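Local structure of glycosyl hydrolase, family 38 (Enterococcus faecalis, 5KBP) at residues 308-311 with 312-316; 368-371 with 372-376; 340-343 with 344-348; 92-95 with 96-99. The protein probably hydrolyses alpha-mannosidic linkages in carbohydrates as a family 38 glycoside hydrolase. One frame throughout, in Å; residues are numbered along the deposited sequence.

Contact 1: 308-311 with 312-316. With SO4 (sulfate ion), chain F.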
loop_
_atom_site.group_PDB
_atom_site.type_symbol
_atom_site.label_atom_id
_atom_site.label_comp_id
_atom_site.label_asym_id
_atom_site.label_seq_id
_atom_site.Cartn_x
_atom_site.Cartn_y
_atom_site.Cartn_z
ATOM N N GLN A 308 -12.124 10.344 -6.302
ATOM C CA GLN A 308 -13.269 9.443 -6.237
ATOM C C GLN A 308 -13.175 8.523 -5.026
ATOM O O GLN A 308 -14.161 8.323 -4.308
ATOM C CB GLN A 308 -13.372 8.631 -7.528
ATOM C CG GLN A 308 -13.766 9.454 -8.742
ATOM C CD GLN A 308 -13.864 8.625 -10.007
ATOM O OE1 GLN A 308 -13.067 7.714 -10.230
ATOM N NE2 GLN A 308 -14.847 8.936 -10.841
ATOM N N TRP A 309 -11.992 7.953 -4.784
ATOM C CA TRP A 309 -11.811 7.101 -3.616
ATOM C C TRP A 309 -11.963 7.893 -2.324
ATOM O O TRP A 309 -12.531 7.394 -1.345
ATOM C CB TRP A 309 -10.445 6.417 -3.669
ATOM C CG TRP A 309 -10.478 5.086 -4.343
ATOM C CD1 TRP A 309 -10.307 4.836 -5.672
ATOM C CD2 TRP A 309 -10.703 3.817 -3.720
ATOM N NE1 TRP A 309 -10.410 3.488 -5.916
ATOM C CE2 TRP A 309 -10.653 2.840 -4.733
ATOM C CE3 TRP A 309 -10.939 3.412 -2.403
ATOM C CZ2 TRP A 309 -10.833 1.484 -4.470
ATOM C CZ3 TRP A 309 -11.119 2.067 -2.145
ATOM C CH2 TRP A 309 -11.064 1.119 -3.173
ATOM N N ASN A 310 -11.462 9.129 -2.302
ATOM C CA ASN A 310 -11.586 9.948 -1.101
ATOM C C ASN A 310 -13.049 10.231 -0.783
ATOM O O ASN A 310 -13.476 10.126 0.372
ATOM C CB ASN A 310 -10.809 11.253 -1.271
ATOM C CG ASN A 310 -10.652 12.006 0.033
ATOM O OD1 ASN A 310 -10.613 11.408 1.108
ATOM N ND2 ASN A 310 -10.566 13.328 -0.056
ATOM N N THR A 311 -13.834 10.588 -1.802
ATOM C CA THR A 311 -15.267 10.779 -1.605
ATOM C C THR A 311 -15.923 9.504 -1.090
ATOM O O THR A 311 -16.761 9.549 -0.183
ATOM C CB THR A 311 -15.925 11.230 -2.912
ATOM O OG1 THR A 311 -15.440 12.529 -3.273
ATOM C CG2 THR A 311 -17.439 11.286 -2.764
ATOM N N LYS A 312 -15.538 8.351 -1.645
ATOM C CA LYS A 312 -16.165 7.091 -1.256
ATOM C C LYS A 312 -15.847 6.736 0.192
ATOM O O LYS A 312 -16.742 6.374 0.965
ATOM C CB LYS A 312 -15.717 5.973 -2.199
ATOM C CG LYS A 312 -16.203 4.593 -1.791
ATOM C CD LYS A 312 -15.916 3.557 -2.866
ATOM C CE LYS A 312 -14.427 3.448 -3.149
ATOM N NZ LYS A 312 -14.137 2.420 -4.188
ATOM N N VAL A 313 -14.572 6.833 0.579
ATOM C CA VAL A 313 -14.175 6.457 1.934
ATOM C C VAL A 313 -14.757 7.428 2.955
ATOM O O VAL A 313 -15.148 7.028 4.059
ATOM C CB VAL A 313 -12.640 6.378 2.032
ATOM C CG1 VAL A 313 -12.204 6.055 3.456
ATOM C CG2 VAL A 313 -12.100 5.339 1.062
ATOM N N GLN A 314 -14.832 8.714 2.605
ATOM C CA GLN A 314 -15.370 9.704 3.533
ATOM C C GLN A 314 -16.852 9.463 3.799
ATOM O O GLN A 314 -17.298 9.499 4.951
ATOM C CB GLN A 314 -15.136 11.113 2.989
ATOM C CG GLN A 314 -13.699 11.595 3.124
ATOM C CD GLN A 314 -13.445 12.879 2.361
ATOM O OE1 GLN A 314 -12.612 13.695 2.757
ATOM N NE2 GLN A 314 -14.159 13.062 1.257
ATOM N N ARG A 315 -17.631 9.214 2.743
ATOM C CA ARG A 315 -19.039 8.876 2.933
ATOM C C ARG A 315 -19.196 7.581 3.718
ATOM O O ARG A 315 -20.124 7.444 4.523
ATOM C CB ARG A 315 -19.740 8.765 1.580
ATOM C CG ARG A 315 -19.706 10.041 0.757
ATOM C CD ARG A 315 -20.497 11.148 1.424
ATOM N NE ARG A 315 -19.912 12.462 1.174
ATOM C CZ ARG A 315 -19.026 13.048 1.973
ATOM N NH1 ARG A 315 -18.543 14.245 1.668
ATOM N NH2 ARG A 315 -18.623 12.438 3.080
ATOM N N GLN A 316 -18.290 6.624 3.502
ATOM C CA GLN A 316 -18.360 5.352 4.212
ATOM C C GLN A 316 -18.186 5.534 5.714
ATOM O O GLN A 316 -18.798 4.804 6.503
ATOM C CB GLN A 316 -17.301 4.392 3.665
ATOM C CG GLN A 316 -17.261 3.037 4.349
ATOM C CD GLN A 316 -18.497 2.210 4.071
ATOM O OE1 GLN A 316 -19.013 2.203 2.954
ATOM N NE2 GLN A 316 -18.985 1.513 5.090
HETATM S S SO4 F . -16.492 -0.547 -2.350
HETATM O O1 SO4 F . -15.725 -1.467 -1.515
HETATM O O2 SO4 F . -17.745 -1.180 -2.749
HETATM O O3 SO4 F . -16.784 0.666 -1.594
HETATM O O4 SO4 F . -15.718 -0.206 -3.540
#
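Trp-309 and Lys-312, three residues apart on helix 304-332 of the middle-domain helical bundle, run side by side and point the same way, which makes a cation-pi pair within one helix. The lysine ammonium sits over one face of the indole: NZ of Lys-312 is 3.3 Å from the centroid of the six-membered ring of Trp-309 and only 8° off the ring normal. Its neighbour CE adds a CH-pi contact, 3.7 Å from the same centroid. The otherwise extended lysine chain bends at its third torsion (chi3 60°), and that bend carries CE and NZ across the ring. Val-313 comes to the indole from another direction, its CG2 lying at the edge near the ring plane, 4.1 Å from CE3 of Trp-309.

On the side of the helix that carries Asn-310 and Gln-314, the two amides pass each other with planes 39° apart, OD1 of Asn-310 being 3.4 Å from CD of Gln-314. Each is held mainly from outside: OD1 of Asn-310 by His-351, OE1 of Gln-314 by Ser-99 N and Ser-102 OG. Arg-315 pairs with Glu-318, one turn further along. The lysine charge thus has an aromatic face on one hand and an anion on the other, NZ of Lys-312 donating to O4 of a sulfate, probably from the crystallisation liquor, at 3.1 Å.

Contact 2: 368-371 with 372-376. With SO4 (sulfate ion), chain F.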
loop_
_atom_site.group_PDB
_atom_site.type_symbol
_atom_site.label_atom_id
_atom_site.label_comp_id
_atom_site.label_asym_id
_atom_site.label_seq_id
_atom_site.Cartn_x
_atom_site.Cartn_y
_atom_site.Cartn_z
ATOM N N MET A 368 -1.073 5.716 -1.727
ATOM C CA MET A 368 -2.333 6.279 -1.252
ATOM C C MET A 368 -3.494 5.329 -1.510
ATOM O O MET A 368 -4.430 5.265 -0.705
ATOM C CB MET A 368 -2.603 7.626 -1.925
ATOM C CG MET A 368 -1.627 8.726 -1.559
ATOM S SD MET A 368 -2.045 10.276 -2.380
ATOM C CE MET A 368 -3.721 10.522 -1.795
ATOM N N MET A 369 -3.458 4.600 -2.628
ATOM C CA MET A 369 -4.513 3.635 -2.917
ATOM C C MET A 369 -4.572 2.547 -1.854
ATOM O O MET A 369 -5.660 2.093 -1.481
ATOM C CB MET A 369 -4.299 3.022 -4.300
ATOM C CG MET A 369 -4.630 3.942 -5.468
ATOM S SD MET A 369 -6.401 4.130 -5.756
ATOM C CE MET A 369 -6.723 5.683 -4.943
ATOM N N THR A 370 -3.411 2.118 -1.352
ATOM C CA THR A 370 -3.392 1.134 -0.274
ATOM C C THR A 370 -4.044 1.692 0.984
ATOM O O THR A 370 -4.822 0.997 1.651
ATOM C CB THR A 370 -1.956 0.692 0.013
ATOM O OG1 THR A 370 -1.432 -0.012 -1.120
ATOM C CG2 THR A 370 -1.904 -0.216 1.236
ATOM N N ARG A 371 -3.747 2.949 1.320
ATOM C CA ARG A 371 -4.390 3.582 2.467
ATOM C C ARG A 371 -5.894 3.696 2.259
ATOM O O ARG A 371 -6.676 3.468 3.190
ATOM C CB ARG A 371 -3.784 4.962 2.719
ATOM C CG ARG A 371 -2.278 4.970 2.934
ATOM C CD ARG A 371 -1.842 6.292 3.547
ATOM N NE ARG A 371 -0.390 6.424 3.631
ATOM C CZ ARG A 371 0.344 7.136 2.783
ATOM N NH1 ARG A 371 1.659 7.205 2.936
ATOM N NH2 ARG A 371 -0.237 7.782 1.781
ATOM N N PHE A 372 -6.316 4.054 1.044
ATOM C CA PHE A 372 -7.742 4.138 0.744
ATOM C C PHE A 372 -8.419 2.782 0.903
ATOM O O PHE A 372 -9.494 2.680 1.504
ATOM C CB PHE A 372 -7.947 4.680 -0.672
ATOM C CG PHE A 372 -7.947 6.180 -0.754
ATOM C CD1 PHE A 372 -8.691 6.935 0.135
ATOM C CD2 PHE A 372 -7.202 6.837 -1.721
ATOM C CE1 PHE A 372 -8.693 8.313 0.061
ATOM C CE2 PHE A 372 -7.202 8.214 -1.801
ATOM C CZ PHE A 372 -7.948 8.954 -0.908
ATOM N N GLU A 373 -7.800 1.727 0.367
ATOM C CA GLU A 373 -8.363 0.387 0.498
ATOM C C GLU A 373 -8.488 -0.018 1.961
ATOM O O GLU A 373 -9.517 -0.564 2.376
ATOM C CB GLU A 373 -7.499 -0.623 -0.258
ATOM C CG GLU A 373 -7.464 -0.433 -1.768
ATOM C CD GLU A 373 -8.546 -1.214 -2.481
ATOM O OE1 GLU A 373 -8.652 -1.088 -3.720
ATOM O OE2 GLU A 373 -9.285 -1.959 -1.805
ATOM N N ASN A 374 -7.454 0.254 2.760
ATOM C CA ASN A 374 -7.458 -0.168 4.157
ATOM C C ASN A 374 -8.489 0.608 4.968
ATOM O O ASN A 374 -9.248 0.022 5.748
ATOM C CB ASN A 374 -6.060 -0.005 4.755
ATOM C CG ASN A 374 -5.075 -1.022 4.213
ATOM O OD1 ASN A 374 -5.463 -2.101 3.765
ATOM N ND2 ASN A 374 -3.791 -0.684 4.255
ATOM N N ALA A 375 -8.527 1.931 4.802
ATOM C CA ALA A 375 -9.523 2.732 5.504
ATOM C C ALA A 375 -10.934 2.344 5.082
ATOM O O ALA A 375 -11.841 2.265 5.920
ATOM C CB ALA A 375 -9.279 4.220 5.250
ATOM N N ASN A 376 -11.134 2.082 3.789
ATOM C CA ASN A 376 -12.462 1.723 3.298
ATOM C C ASN A 376 -12.918 0.383 3.864
ATOM O O ASN A 376 -14.094 0.214 4.207
ATOM C CB ASN A 376 -12.465 1.694 1.769
ATOM C CG ASN A 376 -13.850 1.480 1.190
ATOM O OD1 ASN A 376 -14.764 2.268 1.431
ATOM N ND2 ASN A 376 -14.007 0.420 0.406
HETATM S S SO4 F . -16.492 -0.547 -2.350
HETATM O O1 SO4 F . -15.725 -1.467 -1.515
HETATM O O2 SO4 F . -17.745 -1.180 -2.749
HETATM O O3 SO4 F . -16.784 0.666 -1.594
HETATM O O4 SO4 F . -15.718 -0.206 -3.540
#
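The phenyl ring of Phe-372 is met obliquely by the methyl of Met-369, whose CE is 3.5 Å from CD2 of the ring. The second methionine, Met-368, runs alongside the phenylalanine in the same direction and brings its own CE to 4.2 Å from CE2 of Phe-372, so two methyl groups approach the CD2-CE2 bond from opposite sides of the ring plane. Met-369 gets there by folding back: its chain turns at chi2 (-76°) and again at chi3. Beyond the two segments, Asn-310 and Leu-347 also pack on the ring, placing it where the three helices of the middle-domain bundle meet.

Of the amides, that of Asn-374 lies beside Thr-370, ND2 being 3.6 Å from CG2 of the threonine. Thr-370 itself looks across to the second subunit, where its OG1 hydrogen-bonds to OG1 of Thr-370 of that chain. Arg-371, stretched out from CG to NE, reaches a salt bridge with Glu-20. At the far end, the amide nitrogen ND2 of Asn-376 makes two weak bonds to the sulfate, 3.2 Å to O1 and 3.4 Å to O3.

Helix 362-393 therefore has two chemistries here. Thioether methyls and an aromatic ring fill the interior by dispersion, whereas a hydroxyl pair joins the subunits and the neutral amide holds the sulfate weakly, the charge of the ion probably being balanced mainly by Lys-312, which bonds to it too.

Contact 3: 340-343 with 344-348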
loop_
_atom_site.group_PDB
_atom_site.type_symbol
_atom_site.label_atom_id
_atom_site.label_comp_id
_atom_site.label_asym_id
_atom_site.label_seq_id
_atom_site.Cartn_x
_atom_site.Cartn_y
_atom_site.Cartn_z
ATOM N N PHE A 340 -12.496 3.449 14.843
ATOM C CA PHE A 340 -12.771 4.660 14.074
ATOM C C PHE A 340 -11.569 5.595 14.070
ATOM O O PHE A 340 -11.284 6.242 13.056
ATOM C CB PHE A 340 -14.005 5.375 14.626
ATOM C CG PHE A 340 -15.302 4.859 14.072
ATOM C CD1 PHE A 340 -15.555 4.915 12.713
ATOM C CD2 PHE A 340 -16.274 4.334 14.908
ATOM C CE1 PHE A 340 -16.746 4.444 12.192
ATOM C CE2 PHE A 340 -17.469 3.862 14.396
ATOM C CZ PHE A 340 -17.705 3.918 13.036
ATOM N N ASP A 341 -10.855 5.677 15.195
ATOM C CA ASP A 341 -9.642 6.484 15.241
ATOM C C ASP A 341 -8.575 5.917 14.316
ATOM O O ASP A 341 -7.820 6.668 13.690
ATOM C CB ASP A 341 -9.130 6.571 16.679
ATOM C CG ASP A 341 -7.866 7.402 16.802
ATOM O OD1 ASP A 341 -7.960 8.647 16.741
ATOM O OD2 ASP A 341 -6.779 6.810 16.968
ATOM N N TYR A 342 -8.508 4.587 14.208
ATOM C CA TYR A 342 -7.555 3.955 13.303
ATOM C C TYR A 342 -7.952 4.167 11.846
ATOM O O TYR A 342 -7.087 4.360 10.983
ATOM C CB TYR A 342 -7.445 2.465 13.628
ATOM C CG TYR A 342 -6.585 1.664 12.680
ATOM C CD1 TYR A 342 -5.204 1.631 12.824
ATOM C CD2 TYR A 342 -7.156 0.921 11.656
ATOM C CE1 TYR A 342 -4.414 0.892 11.961
ATOM C CE2 TYR A 342 -6.375 0.180 10.789
ATOM C CZ TYR A 342 -5.005 0.168 10.947
ATOM O OH TYR A 342 -4.225 -0.569 10.085
ATOM N N ALA A 343 -9.255 4.129 11.554
ATOM C CA ALA A 343 -9.708 4.348 10.184
ATOM C C ALA A 343 -9.524 5.802 9.765
ATOM O O ALA A 343 -9.146 6.082 8.621
ATOM C CB ALA A 343 -11.170 3.928 10.039
ATOM N N TRP A 344 -9.792 6.741 10.675
ATOM C CA TRP A 344 -9.693 8.154 10.325
ATOM C C TRP A 344 -8.245 8.578 10.110
ATOM O O TRP A 344 -7.944 9.308 9.159
ATOM C CB TRP A 344 -10.353 9.011 11.405
ATOM C CG TRP A 344 -11.813 9.207 11.171
ATOM C CD1 TRP A 344 -12.841 8.630 11.855
ATOM C CD2 TRP A 344 -12.411 10.027 10.161
ATOM N NE1 TRP A 344 -14.045 9.049 11.341
ATOM C CE2 TRP A 344 -13.808 9.906 10.299
ATOM C CE3 TRP A 344 -11.902 10.855 9.158
ATOM C CZ2 TRP A 344 -14.699 10.583 9.470
ATOM C CZ3 TRP A 344 -12.787 11.525 8.338
ATOM C CH2 TRP A 344 -14.169 11.385 8.499
ATOM N N LYS A 345 -7.339 8.136 10.986
ATOM C CA LYS A 345 -5.926 8.447 10.798
ATOM C C LYS A 345 -5.407 7.867 9.491
ATOM O O LYS A 345 -4.629 8.514 8.780
ATOM C CB LYS A 345 -5.108 7.926 11.979
ATOM C CG LYS A 345 -5.304 8.715 13.262
ATOM C CD LYS A 345 -4.524 8.103 14.414
ATOM C CE LYS A 345 -4.734 8.893 15.697
ATOM N NZ LYS A 345 -4.216 8.163 16.888
ATOM N N THR A 346 -5.832 6.647 9.152
ATOM C CA THR A 346 -5.445 6.055 7.876
ATOM C C THR A 346 -5.941 6.900 6.708
ATOM O O THR A 346 -5.220 7.092 5.722
ATOM C CB THR A 346 -5.987 4.628 7.775
ATOM O OG1 THR A 346 -5.455 3.834 8.843
ATOM C CG2 THR A 346 -5.605 4.000 6.441
ATOM N N LEU A 347 -7.165 7.423 6.807
ATOM C CA LEU A 347 -7.694 8.260 5.735
ATOM C C LEU A 347 -7.021 9.627 5.717
ATOM O O LEU A 347 -6.725 10.163 4.642
ATOM C CB LEU A 347 -9.208 8.411 5.880
ATOM C CG LEU A 347 -9.877 9.305 4.832
ATOM C CD1 LEU A 347 -9.663 8.747 3.433
ATOM C CD2 LEU A 347 -11.358 9.478 5.129
ATOM N N LEU A 348 -6.774 10.206 6.895
ATOM C CA LEU A 348 -6.103 11.500 6.968
ATOM C C LEU A 348 -4.680 11.449 6.428
ATOM O O LEU A 348 -4.147 12.489 6.029
ATOM C CB LEU A 348 -6.096 12.011 8.410
ATOM C CG LEU A 348 -7.438 12.516 8.944
ATOM C CD1 LEU A 348 -7.337 12.845 10.421
ATOM C CD2 LEU A 348 -7.899 13.732 8.161
#
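Lys-345 and Asp-341 form an i to i+4 salt bridge on helix 337-348, the short helix of the middle-domain bundle. The lysine starts close to the backbone of the preceding turn: its CB is 3.4 Å and its CG 3.3 Å from the carbonyl O of Asp-341. From CG onward the chain is fully extended, and CD moves away from that carbonyl toward the carboxylate, 3.6 Å from OD2 of Asp-341. CE lies near both carboxylate oxygens, and NZ closes the bridge at 2.9 Å on OD2 of Asp-341, using the syn lone pair. With CG trans to the backbone nitrogen (chi1 -180°), the carboxylate of Asp-341 is directed toward the lysine. Glu-113 of helix 100-117 gives NZ a second acidic partner, tying the bundle to that helix.

Next along the helix, the carbonyl O of Tyr-342 takes two bonds from one residue, a short one from OG1 of Thr-346 (2.7 Å) and a longer one from Thr-346 N (3.2 Å), the latter arriving from above the carbonyl plane. The phenol end of Tyr-342 is engaged by Glu-26 of the second subunit, while OG1 of Thr-346 stands over the centre of the Tyr-342 ring, 4.1 Å above the plane.

Contact 4: 92-95 with 96-99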
loop_
_atom_site.group_PDB
_atom_site.type_symbol
_atom_site.label_atom_id
_atom_site.label_comp_id
_atom_site.label_asym_id
_atom_site.label_seq_id
_atom_site.Cartn_x
_atom_site.Cartn_y
_atom_site.Cartn_z
ATOM N N LEU A 92 -1.240 18.430 7.695
ATOM C CA LEU A 92 -1.465 19.675 6.969
ATOM C C LEU A 92 -2.186 19.335 5.670
ATOM O O LEU A 92 -1.579 18.797 4.740
ATOM C CB LEU A 92 -0.148 20.397 6.697
ATOM C CG LEU A 92 0.693 20.788 7.912
ATOM C CD1 LEU A 92 1.835 21.701 7.486
ATOM C CD2 LEU A 92 -0.168 21.442 8.984
ATOM N N GLN A 93 -3.473 19.651 5.606
ATOM C CA GLN A 93 -4.339 19.179 4.538
ATOM C C GLN A 93 -4.500 20.225 3.442
ATOM O O GLN A 93 -4.081 21.377 3.569
ATOM C CB GLN A 93 -5.718 18.805 5.092
ATOM C CG GLN A 93 -6.642 19.999 5.321
ATOM C CD GLN A 93 -6.325 20.772 6.588
ATOM O OE1 GLN A 93 -5.260 20.607 7.183
ATOM N NE2 GLN A 93 -7.257 21.619 7.009
ATOM N N ASP A 94 -5.121 19.795 2.347
ATOM C CA ASP A 94 -5.702 20.708 1.376
ATOM C C ASP A 94 -7.128 21.017 1.812
ATOM O O ASP A 94 -7.906 20.102 2.097
ATOM C CB ASP A 94 -5.690 20.109 -0.029
ATOM C CG ASP A 94 -6.272 21.052 -1.066
ATOM O OD1 ASP A 94 -7.511 21.081 -1.218
ATOM O OD2 ASP A 94 -5.491 21.771 -1.724
ATOM N N ASP A 95 -7.465 22.306 1.864
ATOM C CA ASP A 95 -8.740 22.713 2.446
ATOM C C ASP A 95 -9.921 22.228 1.614
ATOM O O ASP A 95 -10.833 21.576 2.134
ATOM C CB ASP A 95 -8.780 24.233 2.607
ATOM C CG ASP A 95 -8.127 24.699 3.895
ATOM O OD1 ASP A 95 -7.903 23.851 4.784
ATOM O OD2 ASP A 95 -7.847 25.909 4.023
ATOM N N PHE A 96 -9.919 22.528 0.315
ATOM C CA PHE A 96 -11.102 22.307 -0.507
ATOM C C PHE A 96 -11.263 20.866 -0.976
ATOM O O PHE A 96 -12.384 20.464 -1.306
ATOM C CB PHE A 96 -11.074 23.235 -1.724
ATOM C CG PHE A 96 -11.191 24.692 -1.380
ATOM C CD1 PHE A 96 -12.400 25.222 -0.957
ATOM C CD2 PHE A 96 -10.096 25.535 -1.486
ATOM C CE1 PHE A 96 -12.513 26.562 -0.639
ATOM C CE2 PHE A 96 -10.203 26.878 -1.171
ATOM C CZ PHE A 96 -11.414 27.391 -0.748
ATOM N N LEU A 97 -10.188 20.082 -1.015
ATOM C CA LEU A 97 -10.243 18.753 -1.610
ATOM C C LEU A 97 -10.592 17.649 -0.618
ATOM O O LEU A 97 -10.661 16.482 -1.018
ATOM C CB LEU A 97 -8.916 18.426 -2.300
ATOM C CG LEU A 97 -8.690 19.172 -3.615
ATOM C CD1 LEU A 97 -7.389 18.739 -4.267
ATOM C CD2 LEU A 97 -9.866 18.938 -4.548
ATOM N N ILE A 98 -10.810 17.973 0.654
ATOM C CA ILE A 98 -11.280 16.992 1.622
ATOM C C ILE A 98 -12.629 17.451 2.162
ATOM O O ILE A 98 -12.983 18.631 2.101
ATOM C CB ILE A 98 -10.278 16.758 2.772
ATOM C CG1 ILE A 98 -10.215 17.971 3.699
ATOM C CG2 ILE A 98 -8.900 16.442 2.216
ATOM C CD1 ILE A 98 -9.353 17.743 4.921
ATOM N N SER A 99 -13.384 16.494 2.693
ATOM C CA SER A 99 -14.749 16.764 3.118
ATOM C C SER A 99 -14.775 17.734 4.296
ATOM O O SER A 99 -13.761 17.997 4.950
ATOM C CB SER A 99 -15.464 15.466 3.498
ATOM O OG SER A 99 -14.869 14.867 4.635
#
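Between Asp-94 and Leu-97, whose CA atoms are 5.8 Å apart, the chain makes a tight turn with Asp-95 and Phe-96 in helix-like conformations near those of a type I turn, before straightening at Ile-98. The side chain of Asp-94 bridges this turn: its OD1 accepts the backbone N-H of Leu-97 at 2.9 Å, almost in line with the carboxylate C-O bond, although the angle at the hydrogen is only 140°. The N-H of Phe-96 is also near, 3.2 Å from the same OD1. With CG opposite the backbone nitrogen (chi1 -179°), the aspartate swings its carboxylate over the chain that follows, where OD1 also lies against the leucine side chain, 3.2 Å from CB of Leu-97.

A van der Waals contact between Ile-98 and the aliphatic part of Gln-93 lies next to the turn. The two side chains cross at about a right angle. With CG1 of Ile-98 set between its backbone N and carbonyl carbon (chi1 71°), CD1 at the end of that branch meets CG of Gln-93 at 3.5 Å. CG1 of Ile-98 rests near the carbonyl O of Asp-94, also at 3.5 Å.

The loop is buried and leads directly into helix 100-117, for which Ser-99 is the N-cap. Gln-93 bonds to Asn-103 of that helix and packs on Phe-126 of strand 124-126, while Asp-94 and Leu-97 rest against Ile-356 of helix 353-356.

Contacts 1, 2 and 3 lie one on each helix of the middle-domain bundle, and contact 4 belongs to the N-terminal family domain. Leu-347 of contact 3 joins the bundle core: its CD1 is 3.5 Å from CE1 of Phe-372 in contact 2 and 3.7 Å from CG1 of Val-313 in contact 1. Contacts 1 and 2, with centres 10 Å apart, share the sulfate. Contact 4 reaches the bundle through contact 1, where OE1 of Gln-314 is 2.9 Å from Ser-99 N; from contact 2 its nearest atoms are about 8 Å away. All four lie away from Phe-253 and Tyr-256, calcium ligands with no ion bound here, and contacts 2 and 3 border the second subunit.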